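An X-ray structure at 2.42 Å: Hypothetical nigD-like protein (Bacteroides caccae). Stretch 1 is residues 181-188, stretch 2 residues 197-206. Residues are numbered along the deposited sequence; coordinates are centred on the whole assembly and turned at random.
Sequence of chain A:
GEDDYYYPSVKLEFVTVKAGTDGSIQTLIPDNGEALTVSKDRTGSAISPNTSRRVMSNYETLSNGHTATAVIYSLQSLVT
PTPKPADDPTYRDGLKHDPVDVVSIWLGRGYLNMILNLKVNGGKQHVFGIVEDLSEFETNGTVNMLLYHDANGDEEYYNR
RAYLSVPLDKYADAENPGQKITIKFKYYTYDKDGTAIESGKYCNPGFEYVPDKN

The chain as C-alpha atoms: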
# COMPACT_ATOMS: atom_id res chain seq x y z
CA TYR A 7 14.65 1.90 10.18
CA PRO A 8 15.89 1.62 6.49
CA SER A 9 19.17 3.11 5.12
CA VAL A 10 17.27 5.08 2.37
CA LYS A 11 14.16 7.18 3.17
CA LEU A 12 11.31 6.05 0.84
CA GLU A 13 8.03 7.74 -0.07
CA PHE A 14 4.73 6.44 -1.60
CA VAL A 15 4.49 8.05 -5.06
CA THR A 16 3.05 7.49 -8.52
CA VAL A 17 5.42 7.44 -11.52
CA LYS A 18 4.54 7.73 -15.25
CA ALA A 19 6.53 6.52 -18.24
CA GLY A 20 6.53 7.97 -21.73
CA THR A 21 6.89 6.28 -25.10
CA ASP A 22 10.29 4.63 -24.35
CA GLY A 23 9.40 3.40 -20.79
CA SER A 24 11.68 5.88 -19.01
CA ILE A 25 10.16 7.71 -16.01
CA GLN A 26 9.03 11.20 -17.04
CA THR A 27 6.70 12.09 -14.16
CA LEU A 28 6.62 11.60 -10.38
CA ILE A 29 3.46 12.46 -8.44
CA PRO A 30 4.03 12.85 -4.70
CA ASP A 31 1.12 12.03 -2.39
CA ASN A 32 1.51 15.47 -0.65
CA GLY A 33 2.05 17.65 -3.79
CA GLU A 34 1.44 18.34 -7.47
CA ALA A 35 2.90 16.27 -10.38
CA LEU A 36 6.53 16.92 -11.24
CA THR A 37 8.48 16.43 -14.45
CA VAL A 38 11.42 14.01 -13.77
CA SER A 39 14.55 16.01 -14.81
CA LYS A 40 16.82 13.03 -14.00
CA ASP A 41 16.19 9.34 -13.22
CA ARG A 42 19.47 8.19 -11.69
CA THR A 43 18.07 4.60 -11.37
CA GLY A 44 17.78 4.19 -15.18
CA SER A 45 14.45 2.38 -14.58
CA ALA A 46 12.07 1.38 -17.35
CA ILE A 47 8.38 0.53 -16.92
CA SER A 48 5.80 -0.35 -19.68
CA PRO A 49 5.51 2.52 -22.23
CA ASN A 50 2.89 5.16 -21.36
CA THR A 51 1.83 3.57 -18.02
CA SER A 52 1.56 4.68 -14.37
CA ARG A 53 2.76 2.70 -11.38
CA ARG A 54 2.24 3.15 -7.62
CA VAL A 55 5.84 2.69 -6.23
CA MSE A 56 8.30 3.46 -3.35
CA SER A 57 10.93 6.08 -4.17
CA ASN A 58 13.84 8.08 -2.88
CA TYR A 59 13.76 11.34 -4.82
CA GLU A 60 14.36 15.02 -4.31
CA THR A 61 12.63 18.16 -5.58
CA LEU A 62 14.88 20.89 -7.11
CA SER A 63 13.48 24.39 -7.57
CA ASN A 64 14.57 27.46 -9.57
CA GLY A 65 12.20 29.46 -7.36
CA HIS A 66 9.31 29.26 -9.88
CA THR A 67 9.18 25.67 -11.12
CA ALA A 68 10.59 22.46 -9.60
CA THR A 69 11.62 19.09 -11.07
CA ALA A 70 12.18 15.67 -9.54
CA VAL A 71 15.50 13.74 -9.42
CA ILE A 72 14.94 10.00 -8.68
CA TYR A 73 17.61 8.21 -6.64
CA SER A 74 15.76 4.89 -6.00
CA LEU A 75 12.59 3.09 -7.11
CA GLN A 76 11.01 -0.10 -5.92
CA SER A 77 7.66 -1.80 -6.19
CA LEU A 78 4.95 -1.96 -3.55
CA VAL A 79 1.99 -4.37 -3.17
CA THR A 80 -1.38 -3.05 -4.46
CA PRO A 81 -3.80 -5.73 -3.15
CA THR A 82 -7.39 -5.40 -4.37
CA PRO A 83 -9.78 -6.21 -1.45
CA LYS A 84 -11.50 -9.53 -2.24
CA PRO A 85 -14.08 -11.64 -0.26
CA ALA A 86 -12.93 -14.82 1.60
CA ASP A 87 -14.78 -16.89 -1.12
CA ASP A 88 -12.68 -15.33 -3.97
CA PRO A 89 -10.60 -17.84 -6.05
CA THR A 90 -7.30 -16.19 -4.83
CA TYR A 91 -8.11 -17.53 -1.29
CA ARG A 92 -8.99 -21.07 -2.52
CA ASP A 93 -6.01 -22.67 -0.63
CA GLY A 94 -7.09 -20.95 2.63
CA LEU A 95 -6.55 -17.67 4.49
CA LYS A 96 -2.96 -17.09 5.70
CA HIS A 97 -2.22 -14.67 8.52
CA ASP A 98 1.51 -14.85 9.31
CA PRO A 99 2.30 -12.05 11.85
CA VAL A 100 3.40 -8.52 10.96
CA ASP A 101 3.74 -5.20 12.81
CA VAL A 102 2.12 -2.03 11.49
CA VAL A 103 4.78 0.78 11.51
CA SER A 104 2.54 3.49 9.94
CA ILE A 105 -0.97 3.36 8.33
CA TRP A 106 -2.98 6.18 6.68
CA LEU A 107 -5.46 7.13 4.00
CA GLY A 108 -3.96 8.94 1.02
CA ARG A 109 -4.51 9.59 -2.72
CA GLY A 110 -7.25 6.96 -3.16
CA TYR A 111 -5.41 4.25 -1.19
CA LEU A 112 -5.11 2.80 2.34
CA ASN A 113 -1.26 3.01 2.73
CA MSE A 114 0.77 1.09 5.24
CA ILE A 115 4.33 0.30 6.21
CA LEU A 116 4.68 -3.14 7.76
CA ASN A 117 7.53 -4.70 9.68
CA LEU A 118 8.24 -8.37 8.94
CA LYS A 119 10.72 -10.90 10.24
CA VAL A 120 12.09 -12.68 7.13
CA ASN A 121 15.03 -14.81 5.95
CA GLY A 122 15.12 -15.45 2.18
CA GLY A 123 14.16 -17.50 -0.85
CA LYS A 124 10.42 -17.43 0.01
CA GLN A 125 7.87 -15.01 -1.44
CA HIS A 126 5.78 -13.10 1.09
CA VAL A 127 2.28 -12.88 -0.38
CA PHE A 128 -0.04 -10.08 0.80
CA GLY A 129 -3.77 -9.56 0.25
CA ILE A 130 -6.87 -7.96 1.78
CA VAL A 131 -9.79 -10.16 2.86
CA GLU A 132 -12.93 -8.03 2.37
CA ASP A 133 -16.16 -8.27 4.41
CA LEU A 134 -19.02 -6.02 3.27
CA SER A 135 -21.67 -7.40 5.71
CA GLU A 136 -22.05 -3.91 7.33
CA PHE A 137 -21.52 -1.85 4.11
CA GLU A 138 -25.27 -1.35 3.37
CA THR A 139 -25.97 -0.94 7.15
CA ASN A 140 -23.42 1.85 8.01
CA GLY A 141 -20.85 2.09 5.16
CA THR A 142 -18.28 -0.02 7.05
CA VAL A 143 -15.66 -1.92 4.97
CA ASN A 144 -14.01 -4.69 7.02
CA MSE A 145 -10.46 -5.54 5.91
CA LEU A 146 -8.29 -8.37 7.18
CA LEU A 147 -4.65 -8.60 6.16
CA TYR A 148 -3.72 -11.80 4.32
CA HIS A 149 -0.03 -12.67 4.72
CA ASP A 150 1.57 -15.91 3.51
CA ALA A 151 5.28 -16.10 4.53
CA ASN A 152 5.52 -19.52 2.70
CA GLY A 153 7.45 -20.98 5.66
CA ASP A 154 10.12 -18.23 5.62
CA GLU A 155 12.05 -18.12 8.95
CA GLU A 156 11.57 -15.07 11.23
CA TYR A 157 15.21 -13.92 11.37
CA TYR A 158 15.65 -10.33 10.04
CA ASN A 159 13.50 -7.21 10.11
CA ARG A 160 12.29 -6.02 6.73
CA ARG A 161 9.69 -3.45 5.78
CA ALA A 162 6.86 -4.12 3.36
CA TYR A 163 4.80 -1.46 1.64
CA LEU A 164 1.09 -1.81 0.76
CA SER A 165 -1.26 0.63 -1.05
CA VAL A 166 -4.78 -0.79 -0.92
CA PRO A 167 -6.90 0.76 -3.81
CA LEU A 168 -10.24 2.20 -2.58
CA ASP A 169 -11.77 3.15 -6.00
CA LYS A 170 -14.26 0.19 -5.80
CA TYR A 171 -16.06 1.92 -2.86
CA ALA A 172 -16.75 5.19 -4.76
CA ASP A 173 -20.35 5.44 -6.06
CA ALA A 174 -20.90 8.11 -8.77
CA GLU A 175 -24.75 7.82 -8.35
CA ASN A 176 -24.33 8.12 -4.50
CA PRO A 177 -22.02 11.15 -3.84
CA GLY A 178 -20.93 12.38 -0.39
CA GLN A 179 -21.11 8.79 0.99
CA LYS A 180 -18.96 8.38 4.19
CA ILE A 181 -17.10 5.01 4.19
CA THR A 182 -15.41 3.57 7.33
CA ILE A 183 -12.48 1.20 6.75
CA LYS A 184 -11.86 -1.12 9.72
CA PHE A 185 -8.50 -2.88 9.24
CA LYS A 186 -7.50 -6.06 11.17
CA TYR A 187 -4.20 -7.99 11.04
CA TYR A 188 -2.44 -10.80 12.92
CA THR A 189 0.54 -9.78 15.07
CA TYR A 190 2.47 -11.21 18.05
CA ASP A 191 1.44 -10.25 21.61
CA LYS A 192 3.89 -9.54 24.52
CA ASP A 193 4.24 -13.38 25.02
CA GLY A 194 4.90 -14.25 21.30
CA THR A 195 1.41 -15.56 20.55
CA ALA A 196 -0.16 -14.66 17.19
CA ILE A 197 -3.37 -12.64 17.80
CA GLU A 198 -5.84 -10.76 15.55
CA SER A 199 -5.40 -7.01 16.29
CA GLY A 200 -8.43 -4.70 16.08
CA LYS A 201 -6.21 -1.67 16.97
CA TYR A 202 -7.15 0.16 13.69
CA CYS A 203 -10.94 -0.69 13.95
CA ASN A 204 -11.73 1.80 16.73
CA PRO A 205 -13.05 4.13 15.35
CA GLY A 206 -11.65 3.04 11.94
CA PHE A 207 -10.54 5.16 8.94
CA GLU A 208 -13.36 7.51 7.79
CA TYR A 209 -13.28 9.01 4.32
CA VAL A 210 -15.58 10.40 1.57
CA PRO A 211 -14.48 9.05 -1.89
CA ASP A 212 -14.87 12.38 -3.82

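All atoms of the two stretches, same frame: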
# COMPACT_ATOMS: atom_id res chain seq x y z
N ILE A 181 -17.52 6.41 4.04
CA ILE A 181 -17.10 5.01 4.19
C ILE A 181 -16.14 4.90 5.39
O ILE A 181 -15.34 5.81 5.62
CB ILE A 181 -16.48 4.51 2.84
CG1 ILE A 181 -17.60 4.18 1.85
CG2 ILE A 181 -15.55 3.30 3.00
CD1 ILE A 181 -17.37 4.62 0.50
N THR A 182 -16.27 3.82 6.18
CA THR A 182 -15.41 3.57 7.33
C THR A 182 -14.63 2.28 7.10
O THR A 182 -15.22 1.21 7.03
CB THR A 182 -16.23 3.54 8.64
OG1 THR A 182 -16.95 4.76 8.79
CG2 THR A 182 -15.35 3.33 9.88
N ILE A 183 -13.31 2.39 6.95
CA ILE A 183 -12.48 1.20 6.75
C ILE A 183 -11.99 0.75 8.12
O ILE A 183 -11.37 1.53 8.83
CB ILE A 183 -11.32 1.42 5.74
CG1 ILE A 183 -11.88 1.80 4.34
CG2 ILE A 183 -10.38 0.19 5.67
CD1 ILE A 183 -11.11 2.85 3.68
N LYS A 184 -12.29 -0.50 8.48
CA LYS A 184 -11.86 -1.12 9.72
C LYS A 184 -10.87 -2.24 9.36
O LYS A 184 -11.27 -3.28 8.83
CB LYS A 184 -13.05 -1.61 10.53
CG LYS A 184 -13.90 -0.47 11.07
CD LYS A 184 -14.97 -0.99 11.98
CE LYS A 184 -15.91 0.11 12.42
NZ LYS A 184 -16.83 -0.37 13.46
N PHE A 185 -9.59 -1.98 9.59
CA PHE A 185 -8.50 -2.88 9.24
C PHE A 185 -8.02 -3.72 10.43
O PHE A 185 -7.68 -3.19 11.48
CB PHE A 185 -7.32 -2.08 8.64
CG PHE A 185 -6.09 -2.89 8.31
CD1 PHE A 185 -6.06 -3.70 7.18
CD2 PHE A 185 -4.97 -2.86 9.13
CE1 PHE A 185 -4.92 -4.46 6.88
CE2 PHE A 185 -3.83 -3.61 8.83
CZ PHE A 185 -3.82 -4.41 7.71
N LYS A 186 -7.98 -5.05 10.22
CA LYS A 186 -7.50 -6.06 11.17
C LYS A 186 -6.29 -6.77 10.59
O LYS A 186 -6.13 -6.86 9.37
CB LYS A 186 -8.60 -7.07 11.50
CG LYS A 186 -9.58 -6.61 12.57
CD LYS A 186 -10.66 -7.65 12.83
CE LYS A 186 -11.86 -7.08 13.54
NZ LYS A 186 -12.80 -8.14 13.99
N TYR A 187 -5.42 -7.28 11.46
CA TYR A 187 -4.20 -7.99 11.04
C TYR A 187 -3.69 -8.83 12.20
O TYR A 187 -3.89 -8.46 13.37
CB TYR A 187 -3.09 -6.99 10.56
CG TYR A 187 -2.51 -6.13 11.67
CD1 TYR A 187 -3.24 -5.09 12.24
CD2 TYR A 187 -1.23 -6.37 12.17
CE1 TYR A 187 -2.72 -4.31 13.28
CE2 TYR A 187 -0.70 -5.62 13.22
CZ TYR A 187 -1.44 -4.58 13.76
OH TYR A 187 -0.87 -3.80 14.75
N TYR A 188 -3.02 -9.95 11.89
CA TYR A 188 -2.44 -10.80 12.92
C TYR A 188 -1.05 -10.32 13.23
O TYR A 188 -0.29 -9.97 12.33
CB TYR A 188 -2.45 -12.27 12.50
CG TYR A 188 -3.81 -12.93 12.69
CD1 TYR A 188 -4.88 -12.63 11.84
CD2 TYR A 188 -4.01 -13.88 13.69
CE1 TYR A 188 -6.11 -13.25 11.99
CE2 TYR A 188 -5.26 -14.48 13.87
CZ TYR A 188 -6.31 -14.17 13.01
OH TYR A 188 -7.56 -14.75 13.14
N ILE A 197 -2.01 -13.09 17.50
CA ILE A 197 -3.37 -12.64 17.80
C ILE A 197 -3.87 -11.69 16.72
O ILE A 197 -3.08 -10.97 16.12
CB ILE A 197 -3.48 -11.99 19.20
CG1 ILE A 197 -2.50 -10.81 19.39
CG2 ILE A 197 -3.27 -13.04 20.30
CD1 ILE A 197 -3.13 -9.42 19.39
N GLU A 198 -5.20 -11.67 16.50
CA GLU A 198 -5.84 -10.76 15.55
C GLU A 198 -6.01 -9.41 16.24
O GLU A 198 -6.68 -9.34 17.28
CB GLU A 198 -7.18 -11.34 15.07
CG GLU A 198 -7.84 -10.56 13.94
CD GLU A 198 -9.24 -11.04 13.60
OE1 GLU A 198 -10.14 -10.91 14.46
OE2 GLU A 198 -9.42 -11.55 12.47
N SER A 199 -5.34 -8.36 15.71
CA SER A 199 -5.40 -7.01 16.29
C SER A 199 -6.51 -6.17 15.65
O SER A 199 -6.57 -6.05 14.44
CB SER A 199 -4.06 -6.29 16.17
OG SER A 199 -4.14 -4.99 16.70
N GLY A 200 -7.36 -5.60 16.50
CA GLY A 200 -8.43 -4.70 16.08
C GLY A 200 -8.09 -3.26 16.40
O GLY A 200 -8.98 -2.42 16.40
N LYS A 201 -6.81 -2.98 16.66
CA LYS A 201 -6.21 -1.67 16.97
C LYS A 201 -6.71 -0.55 16.02
O LYS A 201 -7.01 0.53 16.49
CB LYS A 201 -4.67 -1.78 16.88
CG LYS A 201 -3.91 -0.51 17.17
CD LYS A 201 -2.39 -0.70 17.13
CE LYS A 201 -1.70 0.62 17.42
NZ LYS A 201 -0.30 0.43 17.87
N TYR A 202 -6.78 -0.83 14.71
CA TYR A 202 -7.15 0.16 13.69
C TYR A 202 -8.65 0.09 13.27
O TYR A 202 -9.04 0.63 12.22
CB TYR A 202 -6.20 0.03 12.48
CG TYR A 202 -4.74 0.23 12.89
CD1 TYR A 202 -4.29 1.46 13.37
CD2 TYR A 202 -3.82 -0.81 12.80
CE1 TYR A 202 -2.97 1.63 13.80
CE2 TYR A 202 -2.49 -0.65 13.20
CZ TYR A 202 -2.07 0.58 13.70
OH TYR A 202 -0.76 0.77 14.10
N CYS A 203 -9.50 -0.53 14.14
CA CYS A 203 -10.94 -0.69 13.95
C CYS A 203 -11.72 0.31 14.78
O CYS A 203 -12.91 0.52 14.53
CB CYS A 203 -11.37 -2.10 14.31
SG CYS A 203 -10.79 -3.36 13.17
N ASN A 204 -11.08 0.88 15.82
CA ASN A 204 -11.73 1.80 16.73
C ASN A 204 -11.06 3.18 16.65
O ASN A 204 -9.93 3.34 17.12
CB ASN A 204 -11.72 1.24 18.16
CG ASN A 204 -12.09 -0.23 18.20
OD1 ASN A 204 -13.24 -0.63 18.01
ND2 ASN A 204 -11.10 -1.08 18.36
N PRO A 205 -11.72 4.18 15.99
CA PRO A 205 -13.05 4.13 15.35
C PRO A 205 -13.04 3.64 13.88
O PRO A 205 -14.10 3.46 13.30
CB PRO A 205 -13.49 5.60 15.40
CG PRO A 205 -12.19 6.36 15.19
CD PRO A 205 -11.11 5.53 15.87
N GLY A 206 -11.86 3.44 13.33
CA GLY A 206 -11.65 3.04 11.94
C GLY A 206 -11.24 4.25 11.11
O GLY A 206 -11.22 5.36 11.63
O HOH W 1 -15.37 -0.72 15.69
O HOH W 2 -6.19 -3.35 13.44

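Residues 181-188 form a continuous strand, and residues 197-200 run against it, with axes 4.5 Å apart at closest approach and N-to-C directions 156° apart, so the pairing is antiparallel. The register is fixed at Tyr-187 and Ser-199, whose CA atoms lie 5.5 Å apart as a hydrogen-bonded pair. Ser-199 N donates to Tyr-187 O at 2.8 Å with an N-H...O angle of 169°; the return bond, Tyr-187 N to Ser-199 O, is weak at 3.4 Å and 154°. At the neighbouring non-hydrogen-bonded pair, Tyr-188 and Glu-198, the CA atoms close to 4.3 Å. CA-H...O contacts supplement the ladder: Lys-186 CA lies 3.4 Å from Ser-199 O, and Tyr-188 CA 3.3 Å from Ile-197 O.

Beyond this the second stretch turns a corner. A type I turn from Gly-200 to Cys-203 is closed by Cys-203 N donating to Gly-200 O at 3.0 Å, and water 2 bridges the stretches: it donates to Phe-185 O (2.5 Å) and Ser-199 O (2.9 Å) and accepts from Tyr-202 N (2.9 Å). The chain then passes a cis peptide before Pro-205 and brings Gly-206 CA within 3.5 Å of Ile-183 O. Glycine suits this position twice over: its phi/psi of 101/177 would jam a CB against the preceding carbonyl, and an ideal CB would sit only 3.0 Å from both Thr-182 CG2 and Lys-184 CG.

Phe-185, Tyr-187, Ser-199 and Tyr-202 share one face of the pairing. With chi1 in the p rotamer, the end of Tyr-187 comes nearer to the second stretch, and Ser-199 CB lies over one ring face, 4.1 Å from the centroid and 26° off the normal. Tyr-187 CE1 also meets Tyr-202 CE2 at 3.7 Å, a rim-to-rim pairing with planes at 26°, while Phe-185 CD2 approaches Tyr-202 CD2 at 4.4 Å. Phe-185 and Tyr-187 are buried in the assembly.

Tyr-188 and Glu-198 occupy the other face. Glu-198 CB lies over the Tyr-188 ring, 3.8 Å from its centroid and 18° off the normal, so the methylene packs on the aromatic surface while the carboxylate reaches Lys-186: Glu-198 OE1 and Lys-186 NZ form a long salt bridge at 3.9 Å. Lys-186 CG packs 3.5 Å from the SG of buried Cys-203. The extended Lys-184 runs past Cys-203, its CD 3.6 Å from Cys-203 O, and its NZ donates to water 1 at 2.7 Å, which donates to Cys-203 O at 3.0 Å. Together the stretches bury 769 Å², summed over both sides.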